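Glucosamine--fructose-6-phosphate aminotransferase [isomerizing] (Francisella tularensis subsp. tularensis, PDB 3TBF) is the C-terminal isomerase part of an enzyme that makes glucosamine 6-phosphate from fructose 6-phosphate, with glutamine as the nitrogen donor. Local coordinates at residues A[12-17]-A[162-167]; A[77-82]-A[186-191]; A[166-171]-A[340-345]. All blocks are in the same frame, centred on the assembly; numbering follows the deposited sequence.

Interaction 1: A[12-17]-A[162-167]; sequences HYMLKE and ASTKAF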
# COMPACT_ATOMS: atom_id res chain seq x y z
N HIS A 12 -28.16 -9.50 -14.48
CA HIS A 12 -26.79 -9.44 -14.98
C HIS A 12 -26.01 -10.56 -14.34
O HIS A 12 -26.35 -10.99 -13.23
CB HIS A 12 -26.14 -8.15 -14.53
CG HIS A 12 -26.76 -6.94 -15.14
ND1 HIS A 12 -27.77 -6.23 -14.53
CD2 HIS A 12 -26.53 -6.33 -16.32
CE1 HIS A 12 -28.13 -5.22 -15.31
NE2 HIS A 12 -27.39 -5.26 -16.40
N TYR A 13 -24.98 -11.04 -15.00
CA TYR A 13 -24.15 -12.07 -14.41
C TYR A 13 -23.50 -11.61 -13.12
O TYR A 13 -23.38 -12.37 -12.16
CB TYR A 13 -23.05 -12.55 -15.35
CG TYR A 13 -23.53 -13.34 -16.51
CD1 TYR A 13 -23.69 -14.73 -16.43
CD2 TYR A 13 -23.83 -12.71 -17.70
CE1 TYR A 13 -24.15 -15.46 -17.53
CE2 TYR A 13 -24.29 -13.42 -18.80
CZ TYR A 13 -24.44 -14.78 -18.73
OH TYR A 13 -24.88 -15.42 -19.87
N MSE A 14 -23.07 -10.36 -13.09
CA MSE A 14 -22.42 -9.87 -11.87
C MSE A 14 -23.35 -10.04 -10.67
O MSE A 14 -22.89 -10.38 -9.60
CB MSE A 14 -22.02 -8.41 -11.98
CG MSE A 14 -21.21 -8.04 -10.79
SE MSE A 14 -20.49 -6.29 -10.84
CE MSE A 14 -19.78 -6.09 -8.93
N LEU A 15 -24.63 -9.80 -10.84
CA LEU A 15 -25.56 -9.88 -9.73
C LEU A 15 -25.80 -11.32 -9.35
O LEU A 15 -25.89 -11.65 -8.20
CB LEU A 15 -26.88 -9.19 -10.08
CG LEU A 15 -27.86 -9.01 -8.95
CD1 LEU A 15 -27.22 -8.20 -7.85
CD2 LEU A 15 -29.16 -8.34 -9.48
N LYS A 16 -25.85 -12.19 -10.32
CA LYS A 16 -25.92 -13.63 -10.01
C LYS A 16 -24.74 -14.09 -9.14
O LYS A 16 -24.90 -14.89 -8.22
CB LYS A 16 -25.91 -14.47 -11.27
CG LYS A 16 -25.74 -15.95 -10.99
CD LYS A 16 -25.79 -16.76 -12.22
CE LYS A 16 -24.43 -16.99 -12.82
NZ LYS A 16 -23.99 -18.37 -12.43
N GLU A 17 -23.55 -13.56 -9.45
CA GLU A 17 -22.35 -14.02 -8.81
C GLU A 17 -22.29 -13.50 -7.41
O GLU A 17 -21.81 -14.18 -6.52
CB GLU A 17 -21.12 -13.66 -9.62
CG GLU A 17 -20.93 -14.66 -10.79
CD GLU A 17 -20.30 -14.06 -12.07
OE1 GLU A 17 -19.45 -13.14 -11.95
OE2 GLU A 17 -20.65 -14.53 -13.19
N ALA A 162 -16.16 -7.11 -12.53
CA ALA A 162 -15.45 -7.19 -11.26
C ALA A 162 -15.59 -8.59 -10.73
O ALA A 162 -16.59 -9.27 -10.96
CB ALA A 162 -16.00 -6.16 -10.24
N SER A 163 -14.57 -9.03 -10.02
CA SER A 163 -14.68 -10.30 -9.37
C SER A 163 -15.37 -10.11 -7.99
O SER A 163 -15.13 -9.13 -7.24
CB SER A 163 -13.32 -10.92 -9.22
OG SER A 163 -12.73 -10.34 -8.10
N THR A 164 -16.24 -11.05 -7.66
CA THR A 164 -17.00 -11.00 -6.43
C THR A 164 -16.77 -12.29 -5.68
O THR A 164 -16.01 -12.33 -4.71
CB THR A 164 -18.50 -10.77 -6.69
OG1 THR A 164 -19.00 -11.78 -7.60
CG2 THR A 164 -18.75 -9.36 -7.26
N LYS A 165 -17.36 -13.37 -6.15
CA LYS A 165 -17.23 -14.62 -5.44
C LYS A 165 -15.81 -15.16 -5.40
O LYS A 165 -15.45 -15.91 -4.50
CB LYS A 165 -18.23 -15.62 -5.97
CG LYS A 165 -17.92 -16.09 -7.34
CD LYS A 165 -19.05 -16.79 -7.96
CE LYS A 165 -18.61 -17.32 -9.33
NZ LYS A 165 -19.52 -18.43 -9.80
N ALA A 166 -14.97 -14.77 -6.35
CA ALA A 166 -13.55 -15.16 -6.31
C ALA A 166 -12.84 -14.50 -5.13
O ALA A 166 -11.93 -15.08 -4.58
CB ALA A 166 -12.87 -14.78 -7.57
N PHE A 167 -13.24 -13.29 -4.75
CA PHE A 167 -12.62 -12.63 -3.65
C PHE A 167 -13.02 -13.22 -2.31
O PHE A 167 -12.16 -13.50 -1.48
CB PHE A 167 -12.96 -11.16 -3.67
CG PHE A 167 -12.42 -10.41 -2.49
CD1 PHE A 167 -11.09 -10.10 -2.41
CD2 PHE A 167 -13.24 -10.00 -1.48
CE1 PHE A 167 -10.59 -9.35 -1.31
CE2 PHE A 167 -12.77 -9.27 -0.39
CZ PHE A 167 -11.45 -8.98 -0.28
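E17, M14 and T164 carry this contact, together with the aliphatic part of K165. E17 meets the other segment with carbon: its CB lies 3.5 Å from T164 OG1, and its CG rests 3.8 Å from K165 CE, the two side chains crossing obliquely. CG stands beside the backbone N (chi1 -79°), chi2 of 148° turns CD off the extended path, and E17 OE2 ends 5.3 Å from K165 NZ, not in contact. That carboxylate is spent on backbone instead: OE1 accepts from G160 N and OE2 from I159 N. K165 NZ goes to E20 in a salt bridge and to the carbonyl of V157.

M14, a selenomethionine, reaches across with an extended chain. Its CG is anti to the backbone N (chi1 -173°), and the terminal CE sits 3.8 Å from T164 CG2 and 4.0 Å from A162 CB, a small apolar contact; M14 also touches I252 and S348. T164 is the N-cap residue of helix 165-184, yet its side chain caps nothing; E158 OE2 takes the backbone N of T164 and of A166 in its place. T164 OG1, buried against E17 CB, has no hydrogen-bond partner in the model. The helix of 13-17 is thus pressed onto the loop leading into helix 165-184, a loop that in related glucosamine-6-phosphate synthases lines the sugar-phosphate pocket.

No hydrogen bond joins the two segments directly. Packing of hydrocarbon holds them together, while the polar ends of E17 and K165 are fixed from outside by I159, G160, E20 and V157.

Interaction 2: A[77-82]-A[186-191]; sequences EKYAKV and NSLTDQ
S187 leans on the C-terminal turn of helix 63-80. Its CB comes first, 3.4 Å from Y79 O and the same from A80 O, with K81 CG on a further flank. From there OG, standing beside its own backbone N (chi1 -41°), donates to A80 O at 2.7 Å. The donor approaches from above the carbonyl plane, 55° out of it, with a C=O...OG angle of 117°.

Two helix ends meet here. Helix 63-80 finishes in a wider pi-type turn, and K81 leaves it with positive phi; helix 165-184 stops in a Schellman motif, N186 being the C-prime residue, with S187 N bonded to A182 O and N186 N to K183 O. Both helices belong to the first SIS domain, an alpha/beta fold round a parallel sheet, and the serine ties the end of one to the exit of the other.

L188 follows, bringing CG to 3.6 Å from Y79 O and CD1 to 4.2 Å from Y79 CB. A water also links the backbones, donating to S187 O at 3.0 Å and weakly to Y79 O. Beyond the contact, the Y79 ring meets Y196 edge-to-face, and its OH is bonded to D333. Towards the dimer interface, E77 OE1 forms a salt bridge with R95 of the second subunit.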
# COMPACT_ATOMS: atom_id res chain seq x y z
N GLU A 77 -0.67 -13.68 11.04
CA GLU A 77 0.16 -13.21 12.12
C GLU A 77 -0.50 -13.37 13.48
O GLU A 77 0.12 -13.85 14.40
CB GLU A 77 0.57 -11.76 11.83
CG GLU A 77 1.51 -11.70 10.62
CD GLU A 77 2.66 -10.66 10.70
OE1 GLU A 77 2.64 -9.80 11.64
OE2 GLU A 77 3.56 -10.76 9.81
N LYS A 78 -1.77 -13.02 13.58
CA LYS A 78 -2.47 -13.03 14.83
C LYS A 78 -2.79 -14.43 15.34
O LYS A 78 -2.60 -14.69 16.51
CB LYS A 78 -3.79 -12.25 14.70
CG LYS A 78 -4.68 -12.32 15.92
CD LYS A 78 -5.81 -11.25 15.89
CE LYS A 78 -6.69 -11.40 17.12
NZ LYS A 78 -7.81 -10.42 17.13
N TYR A 79 -3.32 -15.30 14.46
CA TYR A 79 -3.78 -16.62 14.84
C TYR A 79 -2.77 -17.72 14.63
O TYR A 79 -2.60 -18.53 15.51
CB TYR A 79 -5.07 -16.98 14.09
CG TYR A 79 -6.24 -16.16 14.52
CD1 TYR A 79 -6.95 -16.46 15.68
CD2 TYR A 79 -6.64 -15.07 13.79
CE1 TYR A 79 -8.05 -15.68 16.10
CE2 TYR A 79 -7.72 -14.29 14.19
CZ TYR A 79 -8.43 -14.60 15.34
OH TYR A 79 -9.49 -13.82 15.68
N ALA A 80 -2.13 -17.80 13.49
CA ALA A 80 -1.06 -18.79 13.27
C ALA A 80 0.30 -18.38 13.82
O ALA A 80 1.19 -19.21 13.92
CB ALA A 80 -0.92 -19.10 11.82
N LYS A 81 0.47 -17.09 14.11
CA LYS A 81 1.74 -16.55 14.56
C LYS A 81 2.93 -16.85 13.66
O LYS A 81 4.05 -17.04 14.13
CB LYS A 81 2.03 -17.03 15.97
CG LYS A 81 0.84 -16.92 16.86
CD LYS A 81 1.09 -16.14 18.09
CE LYS A 81 -0.22 -15.50 18.55
NZ LYS A 81 -0.27 -13.96 18.46
N VAL A 82 2.70 -16.86 12.36
CA VAL A 82 3.78 -16.95 11.41
C VAL A 82 3.93 -15.59 10.75
O VAL A 82 2.96 -14.97 10.39
CB VAL A 82 3.50 -18.03 10.40
CG1 VAL A 82 4.67 -18.21 9.43
CG2 VAL A 82 3.25 -19.32 11.16
N ASN A 186 0.96 -25.49 16.60
CA ASN A 186 0.51 -25.35 17.99
C ASN A 186 0.26 -23.93 18.43
O ASN A 186 0.32 -23.65 19.59
CB ASN A 186 1.52 -26.05 18.92
CG ASN A 186 1.69 -27.53 18.56
OD1 ASN A 186 2.79 -27.98 18.21
ND2 ASN A 186 0.58 -28.28 18.59
N SER A 187 -0.07 -23.05 17.49
CA SER A 187 -0.33 -21.65 17.82
C SER A 187 -1.69 -21.49 18.49
O SER A 187 -1.93 -20.48 19.15
CB SER A 187 -0.27 -20.78 16.56
OG SER A 187 0.80 -21.18 15.71
N LEU A 188 -2.57 -22.48 18.31
CA LEU A 188 -3.93 -22.45 18.89
C LEU A 188 -4.32 -23.79 19.55
O LEU A 188 -3.88 -24.86 19.12
CB LEU A 188 -4.98 -22.12 17.82
CG LEU A 188 -4.95 -20.72 17.19
CD1 LEU A 188 -6.03 -20.59 16.08
CD2 LEU A 188 -5.09 -19.62 18.22
N THR A 189 -5.16 -23.73 20.59
CA THR A 189 -5.64 -24.98 21.22
C THR A 189 -6.71 -25.64 20.35
O THR A 189 -7.34 -24.97 19.55
CB THR A 189 -6.29 -24.76 22.60
OG1 THR A 189 -7.57 -24.15 22.44
CG2 THR A 189 -5.40 -23.93 23.47
N ASP A 190 -6.94 -26.93 20.53
CA ASP A 190 -7.86 -27.64 19.66
C ASP A 190 -9.25 -27.00 19.83
O ASP A 190 -10.04 -26.93 18.92
CB ASP A 190 -7.83 -29.15 19.96
CG ASP A 190 -6.53 -29.85 19.45
OD1 ASP A 190 -5.76 -29.28 18.65
OD2 ASP A 190 -6.28 -31.01 19.86
N GLN A 191 -9.50 -26.46 21.00
CA GLN A 191 -10.78 -25.83 21.28
C GLN A 191 -10.96 -24.45 20.62
O GLN A 191 -12.06 -24.10 20.17
CB GLN A 191 -10.92 -25.74 22.78
CG GLN A 191 -12.26 -25.36 23.30
CD GLN A 191 -12.36 -25.56 24.87
OE1 GLN A 191 -12.70 -24.63 25.62
NE2 GLN A 191 -12.06 -26.80 25.33
O HOH W 1 -2.47 -17.56 18.68

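Interaction 3: A[166-171]-A[340-345]; sequences AFTTQL and FTIPLQ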
# COMPACT_ATOMS: atom_id res chain seq x y z
N ALA A 166 -14.97 -14.77 -6.35
CA ALA A 166 -13.55 -15.16 -6.31
C ALA A 166 -12.84 -14.50 -5.13
O ALA A 166 -11.93 -15.08 -4.58
CB ALA A 166 -12.87 -14.78 -7.57
N PHE A 167 -13.24 -13.29 -4.75
CA PHE A 167 -12.62 -12.63 -3.65
C PHE A 167 -13.02 -13.22 -2.31
O PHE A 167 -12.16 -13.50 -1.48
CB PHE A 167 -12.96 -11.16 -3.67
CG PHE A 167 -12.42 -10.41 -2.49
CD1 PHE A 167 -11.09 -10.10 -2.41
CD2 PHE A 167 -13.24 -10.00 -1.48
CE1 PHE A 167 -10.59 -9.35 -1.31
CE2 PHE A 167 -12.77 -9.27 -0.39
CZ PHE A 167 -11.45 -8.98 -0.28
N THR A 168 -14.31 -13.42 -2.10
CA THR A 168 -14.77 -13.96 -0.85
C THR A 168 -14.32 -15.40 -0.62
O THR A 168 -13.92 -15.71 0.48
CB THR A 168 -16.28 -13.82 -0.70
OG1 THR A 168 -16.94 -14.32 -1.86
CG2 THR A 168 -16.62 -12.34 -0.44
N THR A 169 -14.31 -16.22 -1.67
CA THR A 169 -13.78 -17.56 -1.56
C THR A 169 -12.28 -17.60 -1.38
O THR A 169 -11.75 -18.52 -0.72
CB THR A 169 -14.16 -18.46 -2.76
OG1 THR A 169 -13.61 -17.95 -3.97
CG2 THR A 169 -15.67 -18.58 -2.90
N GLN A 170 -11.56 -16.60 -1.92
CA GLN A 170 -10.12 -16.53 -1.60
C GLN A 170 -9.91 -16.20 -0.15
O GLN A 170 -9.09 -16.82 0.51
CB GLN A 170 -9.38 -15.58 -2.50
CG GLN A 170 -9.24 -16.11 -3.93
CD GLN A 170 -8.91 -14.99 -4.91
OE1 GLN A 170 -8.74 -13.84 -4.51
NE2 GLN A 170 -8.78 -15.33 -6.18
N LEU A 171 -10.68 -15.27 0.38
CA LEU A 171 -10.65 -15.00 1.82
C LEU A 171 -10.95 -16.26 2.63
O LEU A 171 -10.23 -16.60 3.53
CB LEU A 171 -11.68 -13.94 2.17
CG LEU A 171 -11.33 -12.43 2.33
CD1 LEU A 171 -9.92 -12.03 2.01
CD2 LEU A 171 -12.31 -11.58 1.57
N PHE A 340 -18.69 -7.96 5.31
CA PHE A 340 -18.75 -6.55 5.02
C PHE A 340 -18.42 -6.30 3.57
O PHE A 340 -18.71 -5.20 3.11
CB PHE A 340 -17.81 -5.79 5.91
CG PHE A 340 -18.39 -5.44 7.21
CD1 PHE A 340 -19.52 -4.62 7.26
CD2 PHE A 340 -17.80 -5.84 8.38
CE1 PHE A 340 -20.06 -4.25 8.47
CE2 PHE A 340 -18.34 -5.49 9.57
CZ PHE A 340 -19.48 -4.69 9.63
N THR A 341 -17.78 -7.27 2.88
CA THR A 341 -17.50 -7.14 1.46
C THR A 341 -18.77 -7.06 0.61
O THR A 341 -18.82 -6.32 -0.36
CB THR A 341 -16.61 -8.28 0.91
OG1 THR A 341 -15.34 -8.21 1.53
CG2 THR A 341 -16.30 -8.12 -0.54
N ILE A 342 -19.81 -7.80 1.02
CA ILE A 342 -20.99 -7.93 0.22
C ILE A 342 -21.69 -6.59 -0.10
O ILE A 342 -22.02 -6.33 -1.24
CB ILE A 342 -21.96 -8.90 0.88
CG1 ILE A 342 -21.33 -10.29 1.19
CG2 ILE A 342 -23.18 -9.07 0.03
CD1 ILE A 342 -20.52 -11.01 0.11
N PRO A 343 -21.94 -5.75 0.91
CA PRO A 343 -22.56 -4.49 0.69
C PRO A 343 -21.76 -3.64 -0.27
O PRO A 343 -22.33 -2.85 -1.02
CB PRO A 343 -22.53 -3.81 2.09
CG PRO A 343 -22.23 -4.84 3.09
CD PRO A 343 -21.88 -6.09 2.36
N LEU A 344 -20.43 -3.75 -0.20
CA LEU A 344 -19.60 -2.95 -1.01
C LEU A 344 -19.71 -3.46 -2.44
O LEU A 344 -19.67 -2.68 -3.40
CB LEU A 344 -18.18 -3.00 -0.47
CG LEU A 344 -17.97 -2.56 1.00
CD1 LEU A 344 -16.47 -2.48 1.36
CD2 LEU A 344 -18.65 -1.22 1.26
N GLN A 345 -19.90 -4.75 -2.63
CA GLN A 345 -20.06 -5.26 -4.00
C GLN A 345 -21.37 -4.78 -4.53
O GLN A 345 -21.45 -4.40 -5.68
CB GLN A 345 -20.03 -6.77 -4.09
CG GLN A 345 -18.84 -7.39 -3.50
CD GLN A 345 -19.00 -8.88 -3.29
OE1 GLN A 345 -20.08 -9.38 -2.92
NE2 GLN A 345 -17.93 -9.61 -3.57
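T168 OG1 has two acceptors beside it, Q21 OE1 and, more weakly, the carbonyl of K165 one turn back, which share or compete for its one hydrogen, while its CG2 turns to the helix of 340-345. The two helices come from different SIS domains, 166-171 from the first and 340-345 from the second, so their packing belongs to the junction between the two halves of the double-SIS isomerase. They run almost antiparallel, at 169°, with axes 11.1 Å apart at closest approach. That is wide for helices in contact, and side chains bridge the gap.

From T168, CG2 meets T341 CG2 at 4.2 Å and I342 CD1 at the same distance, the T168 and I342 side chains crossing at about a right angle. Q345 NE2 is a looser neighbour of that methyl. Its amide oxygen OE1 is bonded to Q21 NE2, so both ends of the Q21 amide are engaged, one by each of the two helices.

The helix of 340-345 is kinked where P343 has no N-H to offer the turn before it. T341 has CG2 anti to its backbone N, which brings this methyl 3.7 Å from both CD2 and CE2 of F167. Its hydroxyl is already bonded to P337 O within its own helix; the same OG1 lies in the plane of the F167 ring at its edge, 3.4 Å from CE2.

In the fold
Interactions 1 and 3 are neighbours on the first turns of helix 165-184, with centres 9 Å apart and A166 and F167 in common. They touch directly: Q345 NE2 packs 3.3 Å from T164 CA, and M14 CE lies 4.0 Å from Q345 O, so the N-terminal helix, the loop before helix 165-184 and the second SIS domain form one buried junction. By analogy with related synthases, this is probably the neighbourhood of the sugar-phosphate pocket. Interaction 2 belongs to the far end of that helix, its centre 32 Å from interaction 1 and 24 Å from interaction 3. Helix 165-184 spans from the inter-domain junction to the C-terminal end of helix 63-80, where E77, K78 and K81 reach the second subunit.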